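Local coordinates for amine Dehydrogenase (Pseudomonas putida, PDB 1JMX), which probably takes part in oxidising amines, as the beta-propeller subunit of an amine dehydrogenase that contains heme c, at residues Ile15-Leu23 with Cys37-Ala48; Tyr58-Tyr68 with Asn77-Ser85. All coordinates share one frame; numbering follows the deposited sequence.

Contact 1: Ile15-Leu23 with Cys37-Ala48; sequences IVTNYPNNL and CVMPDKFGPGTA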
# COMPACT_ATOMS: atom_id res chain seq x y z
N ILE B 15 15.51 -28.07 -10.16
CA ILE B 15 16.04 -26.75 -10.44
C ILE B 15 15.24 -25.70 -9.70
O ILE B 15 14.03 -25.82 -9.52
CB ILE B 15 16.05 -26.41 -11.94
CG1 ILE B 15 14.64 -26.47 -12.52
CG2 ILE B 15 17.02 -27.32 -12.66
CD1 ILE B 15 14.54 -25.84 -13.91
N VAL B 16 15.96 -24.69 -9.22
CA VAL B 16 15.36 -23.58 -8.50
C VAL B 16 16.18 -22.34 -8.82
O VAL B 16 17.40 -22.41 -8.95
CB VAL B 16 15.36 -23.77 -6.94
CG1 VAL B 16 14.40 -24.87 -6.53
CG2 VAL B 16 16.76 -24.08 -6.43
N THR B 17 15.51 -21.22 -9.02
CA THR B 17 16.24 -19.99 -9.28
C THR B 17 16.31 -19.18 -7.98
O THR B 17 15.38 -19.17 -7.18
CB THR B 17 15.67 -19.22 -10.50
OG1 THR B 17 14.31 -18.86 -10.27
CG2 THR B 17 15.77 -20.09 -11.76
N ASN B 18 17.44 -18.53 -7.81
CA ASN B 18 17.81 -17.78 -6.62
C ASN B 18 17.99 -16.33 -7.02
O ASN B 18 18.43 -16.07 -8.14
CB ASN B 18 19.12 -18.39 -6.16
CG ASN B 18 19.62 -17.82 -4.91
OD1 ASN B 18 19.20 -18.22 -3.83
ND2 ASN B 18 20.55 -16.89 -5.02
N TYR B 19 17.85 -15.41 -6.07
CA TYR B 19 17.91 -14.00 -6.40
C TYR B 19 18.97 -13.30 -7.22
O TYR B 19 18.60 -12.71 -8.26
CB TYR B 19 17.51 -13.05 -5.28
CG TYR B 19 16.60 -11.99 -5.86
CD1 TYR B 19 15.23 -12.09 -5.72
CD2 TYR B 19 17.12 -10.96 -6.66
CE1 TYR B 19 14.39 -11.20 -6.36
CE2 TYR B 19 16.29 -10.06 -7.30
CZ TYR B 19 14.92 -10.19 -7.14
OH TYR B 19 14.07 -9.31 -7.77
N PRO B 20 20.26 -13.29 -6.77
CA PRO B 20 21.28 -12.59 -7.58
C PRO B 20 20.91 -12.80 -9.06
O PRO B 20 20.34 -11.91 -9.69
CB PRO B 20 22.58 -13.28 -7.16
CG PRO B 20 22.31 -13.63 -5.75
CD PRO B 20 20.90 -14.16 -5.77
N ASN B 21 20.99 -14.06 -9.48
CA ASN B 21 20.59 -14.51 -10.81
C ASN B 21 21.15 -15.90 -11.04
O ASN B 21 21.78 -16.15 -12.05
CB ASN B 21 21.03 -13.55 -11.92
CG ASN B 21 20.08 -13.57 -13.10
OD1 ASN B 21 18.98 -14.10 -13.00
ND2 ASN B 21 20.50 -12.99 -14.22
N ASN B 22 20.90 -16.79 -10.09
CA ASN B 22 21.41 -18.15 -10.18
C ASN B 22 20.32 -19.16 -10.48
O ASN B 22 19.14 -18.96 -10.19
CB ASN B 22 22.04 -18.62 -8.85
CG ASN B 22 22.93 -17.58 -8.21
OD1 ASN B 22 23.71 -16.90 -8.87
ND2 ASN B 22 22.83 -17.48 -6.88
N LEU B 23 20.75 -20.28 -11.04
CA LEU B 23 19.89 -21.41 -11.33
C LEU B 23 20.71 -22.51 -10.69
O LEU B 23 21.86 -22.72 -11.05
CB LEU B 23 19.73 -21.65 -12.83
CG LEU B 23 18.81 -22.81 -13.25
CD1 LEU B 23 18.36 -22.60 -14.69
CD2 LEU B 23 19.51 -24.16 -13.11
N CYS B 37 24.48 -22.33 -11.79
CA CYS B 37 24.72 -21.65 -13.06
C CYS B 37 24.35 -20.19 -12.87
O CYS B 37 23.30 -19.88 -12.30
CB CYS B 37 23.83 -22.22 -14.18
SG CYS B 37 24.09 -23.94 -14.74
N VAL B 38 25.21 -19.29 -13.30
CA VAL B 38 24.89 -17.88 -13.23
C VAL B 38 24.11 -17.58 -14.51
O VAL B 38 24.48 -18.03 -15.60
CB VAL B 38 26.15 -17.00 -13.14
CG1 VAL B 38 25.77 -15.53 -13.10
CG2 VAL B 38 26.93 -17.35 -11.89
N MET B 39 22.98 -16.90 -14.35
CA MET B 39 22.13 -16.56 -15.48
C MET B 39 22.41 -15.18 -16.04
O MET B 39 22.88 -14.28 -15.34
CB MET B 39 20.66 -16.74 -15.11
CG MET B 39 20.30 -18.19 -14.91
SD MET B 39 18.54 -18.42 -14.85
CE MET B 39 18.16 -17.54 -13.33
N PRO B 40 22.16 -15.01 -17.34
CA PRO B 40 22.39 -13.73 -18.02
C PRO B 40 21.37 -12.66 -17.66
O PRO B 40 20.24 -12.95 -17.29
CB PRO B 40 22.29 -14.12 -19.49
CG PRO B 40 21.26 -15.20 -19.47
CD PRO B 40 21.66 -16.02 -18.29
N ASP B 41 21.80 -11.42 -17.79
CA ASP B 41 20.99 -10.25 -17.51
C ASP B 41 20.52 -10.13 -16.05
O ASP B 41 21.33 -10.32 -15.14
CB ASP B 41 19.84 -10.16 -18.53
CG ASP B 41 20.35 -10.05 -19.96
OD1 ASP B 41 21.46 -9.51 -20.16
OD2 ASP B 41 19.66 -10.51 -20.89
N LYS B 42 19.25 -9.81 -15.83
CA LYS B 42 18.74 -9.64 -14.48
C LYS B 42 17.66 -10.66 -14.12
O LYS B 42 17.02 -11.23 -15.00
CB LYS B 42 18.22 -8.21 -14.30
CG LYS B 42 19.29 -7.14 -14.52
CD LYS B 42 20.31 -7.14 -13.39
CE LYS B 42 21.55 -6.30 -13.69
NZ LYS B 42 21.29 -4.82 -13.75
N PHE B 43 17.48 -10.89 -12.82
CA PHE B 43 16.49 -11.84 -12.29
C PHE B 43 15.09 -11.23 -12.21
O PHE B 43 14.94 -10.03 -12.01
CB PHE B 43 16.93 -12.29 -10.89
CG PHE B 43 16.06 -13.37 -10.28
CD1 PHE B 43 16.36 -14.72 -10.49
CD2 PHE B 43 14.97 -13.05 -9.48
CE1 PHE B 43 15.59 -15.72 -9.90
CE2 PHE B 43 14.20 -14.04 -8.89
CZ PHE B 43 14.52 -15.38 -9.10
N GLY B 44 14.08 -12.09 -12.34
CA GLY B 44 12.71 -11.63 -12.27
C GLY B 44 11.88 -12.05 -13.46
O GLY B 44 12.07 -11.53 -14.55
N PRO B 45 10.95 -13.01 -13.29
CA PRO B 45 10.63 -13.71 -12.04
C PRO B 45 11.54 -14.90 -11.76
O PRO B 45 11.60 -15.40 -10.65
CB PRO B 45 9.20 -14.17 -12.28
CG PRO B 45 9.20 -14.49 -13.74
CD PRO B 45 9.94 -13.32 -14.33
N GLY B 46 12.27 -15.33 -12.79
CA GLY B 46 13.16 -16.47 -12.64
C GLY B 46 12.40 -17.78 -12.76
O GLY B 46 12.93 -18.82 -12.43
N THR B 47 11.17 -17.72 -13.24
CA THR B 47 10.34 -18.91 -13.38
C THR B 47 10.90 -19.84 -14.46
O THR B 47 11.04 -19.44 -15.62
CB THR B 47 8.90 -18.52 -13.74
OG1 THR B 47 8.37 -17.69 -12.71
CG2 THR B 47 8.02 -19.76 -13.89
N ALA B 48 11.19 -21.08 -14.07
CA ALA B 48 11.76 -22.06 -15.01
C ALA B 48 10.93 -23.32 -15.22
O ALA B 48 10.13 -23.72 -14.36
CB ALA B 48 13.17 -22.44 -14.58
O HOH W 1 13.34 -8.33 -10.04
O HOH W 2 19.62 -9.60 -10.85

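Contact 2: Tyr58-Tyr68 with Asn77-Ser85; sequences YVLNNHYGDIY and NTFHANLSS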
# COMPACT_ATOMS: atom_id res chain seq x y z
N TYR B 58 14.16 -23.60 -19.54
CA TYR B 58 13.74 -22.33 -20.14
C TYR B 58 13.24 -21.45 -19.00
O TYR B 58 12.40 -21.87 -18.21
CB TYR B 58 12.68 -22.55 -21.22
CG TYR B 58 13.27 -23.13 -22.49
CD1 TYR B 58 13.33 -24.51 -22.68
CD2 TYR B 58 13.80 -22.30 -23.48
CE1 TYR B 58 13.89 -25.05 -23.83
CE2 TYR B 58 14.37 -22.83 -24.63
CZ TYR B 58 14.41 -24.21 -24.80
OH TYR B 58 14.97 -24.75 -25.94
N VAL B 59 13.80 -20.24 -18.92
CA VAL B 59 13.50 -19.29 -17.84
C VAL B 59 13.00 -17.91 -18.26
O VAL B 59 13.61 -17.24 -19.09
CB VAL B 59 14.78 -19.08 -16.96
CG1 VAL B 59 14.45 -18.31 -15.69
CG2 VAL B 59 15.43 -20.41 -16.62
N LEU B 60 11.88 -17.49 -17.66
CA LEU B 60 11.31 -16.16 -17.90
C LEU B 60 12.09 -15.31 -16.90
O LEU B 60 11.96 -15.50 -15.69
CB LEU B 60 9.83 -16.13 -17.53
CG LEU B 60 8.86 -15.18 -18.25
CD1 LEU B 60 7.78 -14.76 -17.26
CD2 LEU B 60 9.55 -13.97 -18.83
N ASN B 61 12.92 -14.41 -17.41
CA ASN B 61 13.74 -13.57 -16.57
C ASN B 61 13.82 -12.14 -17.08
O ASN B 61 13.00 -11.73 -17.91
CB ASN B 61 15.15 -14.17 -16.50
CG ASN B 61 15.67 -14.29 -15.08
OD1 ASN B 61 14.95 -14.06 -14.11
ND2 ASN B 61 16.94 -14.64 -14.96
N ASN B 62 14.79 -11.40 -16.56
CA ASN B 62 15.03 -10.01 -16.94
C ASN B 62 13.79 -9.13 -16.81
O ASN B 62 13.42 -8.41 -17.74
CB ASN B 62 15.59 -9.93 -18.36
CG ASN B 62 16.48 -8.73 -18.56
OD1 ASN B 62 17.23 -8.35 -17.67
ND2 ASN B 62 16.40 -8.13 -19.73
N HIS B 63 13.15 -9.22 -15.65
CA HIS B 63 11.96 -8.45 -15.34
C HIS B 63 10.77 -8.72 -16.24
O HIS B 63 10.15 -7.79 -16.78
CB HIS B 63 12.30 -6.95 -15.29
CG HIS B 63 13.44 -6.62 -14.38
ND1 HIS B 63 13.33 -6.68 -13.01
CD2 HIS B 63 14.72 -6.29 -14.64
CE1 HIS B 63 14.50 -6.40 -12.46
NE2 HIS B 63 15.36 -6.16 -13.44
N TYR B 64 10.45 -10.01 -16.40
CA TYR B 64 9.31 -10.47 -17.20
C TYR B 64 9.35 -10.03 -18.67
O TYR B 64 8.30 -9.92 -19.31
CB TYR B 64 8.00 -9.99 -16.56
CG TYR B 64 7.83 -10.35 -15.10
CD1 TYR B 64 8.59 -9.71 -14.11
CD2 TYR B 64 6.93 -11.33 -14.70
CE1 TYR B 64 8.45 -10.04 -12.77
CE2 TYR B 64 6.78 -11.67 -13.36
CZ TYR B 64 7.55 -11.03 -12.40
OH TYR B 64 7.42 -11.39 -11.08
N GLY B 65 10.54 -9.80 -19.21
CA GLY B 65 10.64 -9.36 -20.59
C GLY B 65 11.45 -10.19 -21.55
O GLY B 65 11.60 -9.81 -22.71
N ASP B 66 11.98 -11.33 -21.08
CA ASP B 66 12.81 -12.21 -21.91
C ASP B 66 12.69 -13.67 -21.49
O ASP B 66 12.33 -13.96 -20.36
CB ASP B 66 14.29 -11.82 -21.79
CG ASP B 66 14.58 -10.43 -22.28
OD1 ASP B 66 14.98 -10.28 -23.45
OD2 ASP B 66 14.44 -9.48 -21.49
N ILE B 67 13.05 -14.57 -22.40
CA ILE B 67 13.04 -16.01 -22.13
C ILE B 67 14.42 -16.56 -22.53
O ILE B 67 14.89 -16.29 -23.63
CB ILE B 67 11.92 -16.72 -22.92
CG1 ILE B 67 10.56 -16.14 -22.52
CG2 ILE B 67 11.94 -18.21 -22.63
CD1 ILE B 67 9.42 -16.67 -23.33
N TYR B 68 15.08 -17.26 -21.62
CA TYR B 68 16.41 -17.83 -21.86
C TYR B 68 16.41 -19.35 -21.77
O TYR B 68 15.64 -19.94 -21.02
CB TYR B 68 17.42 -17.29 -20.85
CG TYR B 68 17.42 -15.78 -20.71
CD1 TYR B 68 16.44 -15.14 -19.94
CD2 TYR B 68 18.37 -15.00 -21.34
CE1 TYR B 68 16.42 -13.76 -19.82
CE2 TYR B 68 18.36 -13.61 -21.23
CZ TYR B 68 17.37 -13.00 -20.46
OH TYR B 68 17.33 -11.63 -20.35
N ASN B 77 24.06 -20.60 -22.16
CA ASN B 77 22.88 -19.89 -22.63
C ASN B 77 22.73 -20.22 -24.12
O ASN B 77 23.40 -19.64 -24.97
CB ASN B 77 23.06 -18.39 -22.42
CG ASN B 77 21.85 -17.57 -22.84
OD1 ASN B 77 20.76 -18.11 -23.06
ND2 ASN B 77 22.03 -16.27 -22.94
N THR B 78 21.86 -21.18 -24.41
CA THR B 78 21.63 -21.66 -25.78
C THR B 78 20.47 -21.01 -26.53
O THR B 78 20.34 -21.16 -27.75
CB THR B 78 21.39 -23.18 -25.78
OG1 THR B 78 20.25 -23.48 -24.97
CG2 THR B 78 22.61 -23.92 -25.24
N PHE B 79 19.59 -20.32 -25.81
CA PHE B 79 18.45 -19.69 -26.43
C PHE B 79 18.10 -18.41 -25.73
O PHE B 79 18.28 -18.27 -24.52
CB PHE B 79 17.25 -20.64 -26.39
CG PHE B 79 15.98 -20.03 -26.91
CD1 PHE B 79 15.72 -19.99 -28.27
CD2 PHE B 79 15.02 -19.52 -26.03
CE1 PHE B 79 14.55 -19.45 -28.76
CE2 PHE B 79 13.84 -18.97 -26.51
CZ PHE B 79 13.60 -18.94 -27.88
N HIS B 80 17.63 -17.45 -26.51
CA HIS B 80 17.22 -16.18 -25.96
C HIS B 80 16.20 -15.52 -26.87
O HIS B 80 16.44 -15.32 -28.06
CB HIS B 80 18.41 -15.25 -25.75
CG HIS B 80 18.01 -13.85 -25.38
ND1 HIS B 80 17.10 -13.59 -24.38
CD2 HIS B 80 18.31 -12.66 -25.93
CE1 HIS B 80 16.86 -12.29 -24.33
NE2 HIS B 80 17.59 -11.70 -25.26
N ALA B 81 15.05 -15.20 -26.29
CA ALA B 81 13.97 -14.55 -27.01
C ALA B 81 13.56 -13.32 -26.24
O ALA B 81 13.28 -13.38 -25.04
CB ALA B 81 12.79 -15.50 -27.15
N ASN B 82 13.61 -12.17 -26.89
CA ASN B 82 13.20 -10.94 -26.26
C ASN B 82 11.74 -10.76 -26.65
O ASN B 82 11.36 -11.00 -27.79
CB ASN B 82 14.05 -9.76 -26.76
CG ASN B 82 13.51 -8.43 -26.32
OD1 ASN B 82 12.97 -7.68 -27.12
ND2 ASN B 82 13.62 -8.14 -25.04
N LEU B 83 10.93 -10.34 -25.68
CA LEU B 83 9.50 -10.16 -25.89
C LEU B 83 9.09 -8.77 -26.39
O LEU B 83 7.90 -8.46 -26.45
CB LEU B 83 8.74 -10.53 -24.62
CG LEU B 83 9.07 -11.92 -24.05
CD1 LEU B 83 8.19 -12.18 -22.84
CD2 LEU B 83 8.86 -13.00 -25.11
N SER B 84 10.05 -7.96 -26.80
CA SER B 84 9.77 -6.62 -27.31
C SER B 84 10.29 -6.44 -28.73
O SER B 84 11.09 -5.54 -28.99
CB SER B 84 10.41 -5.56 -26.41
OG SER B 84 9.91 -5.65 -25.10
N SER B 85 9.82 -7.28 -29.65
CA SER B 85 10.26 -7.22 -31.04
C SER B 85 9.50 -6.21 -31.89
O SER B 85 9.96 -5.85 -32.98
CB SER B 85 10.21 -8.60 -31.68
OG SER B 85 8.89 -9.11 -31.65
O HOH W 3 18.10 -24.29 -26.67
O HOH W 4 10.60 -7.37 -23.34
O HOH W 5 13.36 -6.71 -22.62

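Contact 1: Ile15-Leu23 with Cys37-Ala48
I15 reaches A48 with the tip of its side chain, CD1 lying 3.7 Å from A48 CB. This joins two blades of a beta-propeller. Strand 12-18 pairs with the C-terminal strand 345-348, which closes the ring, while strand 47-50 opens the next blade. At T17, chi1 of 60° tucks OG1 in over the main chain, on the side of G46. From there OG1 donates to G46 O at 2.6 Å, rising above the carbonyl plane. T17 CG2 meets the bent end of M39 at CE. G46 begins a G1 bulge, facing L60 together with T47. At its backbone angles a CB would run into the preceding carbonyl, as well as T17 OG1 and F43 CE1. Y19 CA lies over the centre of one face of the F43 ring, 4.2 Å from the centroid, while F43 CD2 stands over the centre of the Y19 ring, the two ring planes 48° apart. A water donates to both Y19 OH and F43 O, and Y19 OH also bonds an acidic side chain of another protein chain. M39 N donates almost straight to N21 O, at 2.7 Å. N21 OD1 lies in plane at the edge of the F43 ring and accepts from N61 ND2. N21 ND2 makes a weak bond to P40 O, at 3.1 Å. N22 and V38 form a non-hydrogen-bonded antiparallel pair. L23 and C37 follow as a hydrogen-bonded pair, with L23 N to C37 O at 2.9 Å and C37 N to L23 O at 2.8 Å. L23 CB packs on M39 SD, and a disulfide ties C37 to C75. The buried T17 hydroxyl and N21 amide are thus held by G46 O, T342 OG1, N61 ND2 and, weakly, P40 O, which probably fixes the loop around the aromatic pair.

Contact 2: Tyr58-Tyr68 with Asn77-Ser85
The Y58 ring turns an edge to the face of F79, in an offset edge-to-face pair with planes 70° apart. F79 belongs to an antiparallel hairpin, strands 66-71 and 76-82, the third and fourth strands of a four-stranded propeller blade. Y68 and H80 lie side by side with nearly parallel rings, slid until they barely overlap; Y68 CE2 comes 3.4 Å from H80 ND1. One face of the H80 ring has N82 N above its rim, and D66 CB lies in plane at its edge. I67 and A81 form a hydrogen-bonded pair, both bonds 2.9 Å from N to O, between the non-hydrogen-bonded pairs D66-N82 and Y68-H80. I67 CD1 touches L83 CD2. With CG anti to its carbonyl carbon, chi1 -62°, D66 holds OD2 where N62 ND2 donates to it from above the carboxylate plane, at 3.0 Å. Replacing D66 by an alanine would probably leave N62 ND2 without this acceptor, its amide then held mainly through OD1, which bonds K42 N. N82 OD1 accepts from S84 N in an Asx turn. G65 O accepts from L83 N at 3.1 Å, and a water joins it to S84 OG.

Overall arrangement
Both contacts are largely buried and on the same side of the propeller, their centres about 11 Å apart. Contact 1 has a few exposed residues, contact 2 none. Contact 1 holds a hairpin within the ring-closing blade and crosses from it to the next one. Contact 2 stays within that next blade; both reach its sheet, through the neighbouring strands 47-50 and 56-61. Contact 1 is made mostly by loops and mixes side-chain bonds with aromatic packing. Contact 2 is more regular strand pairing. Both touch another protein chain, contact 1 with a hydrogen bond at Y19 OH, contact 2 by packing of H63 and Y64. They meet directly: D41 OD2 probably bonds Y68 OH, at 2.6 Å.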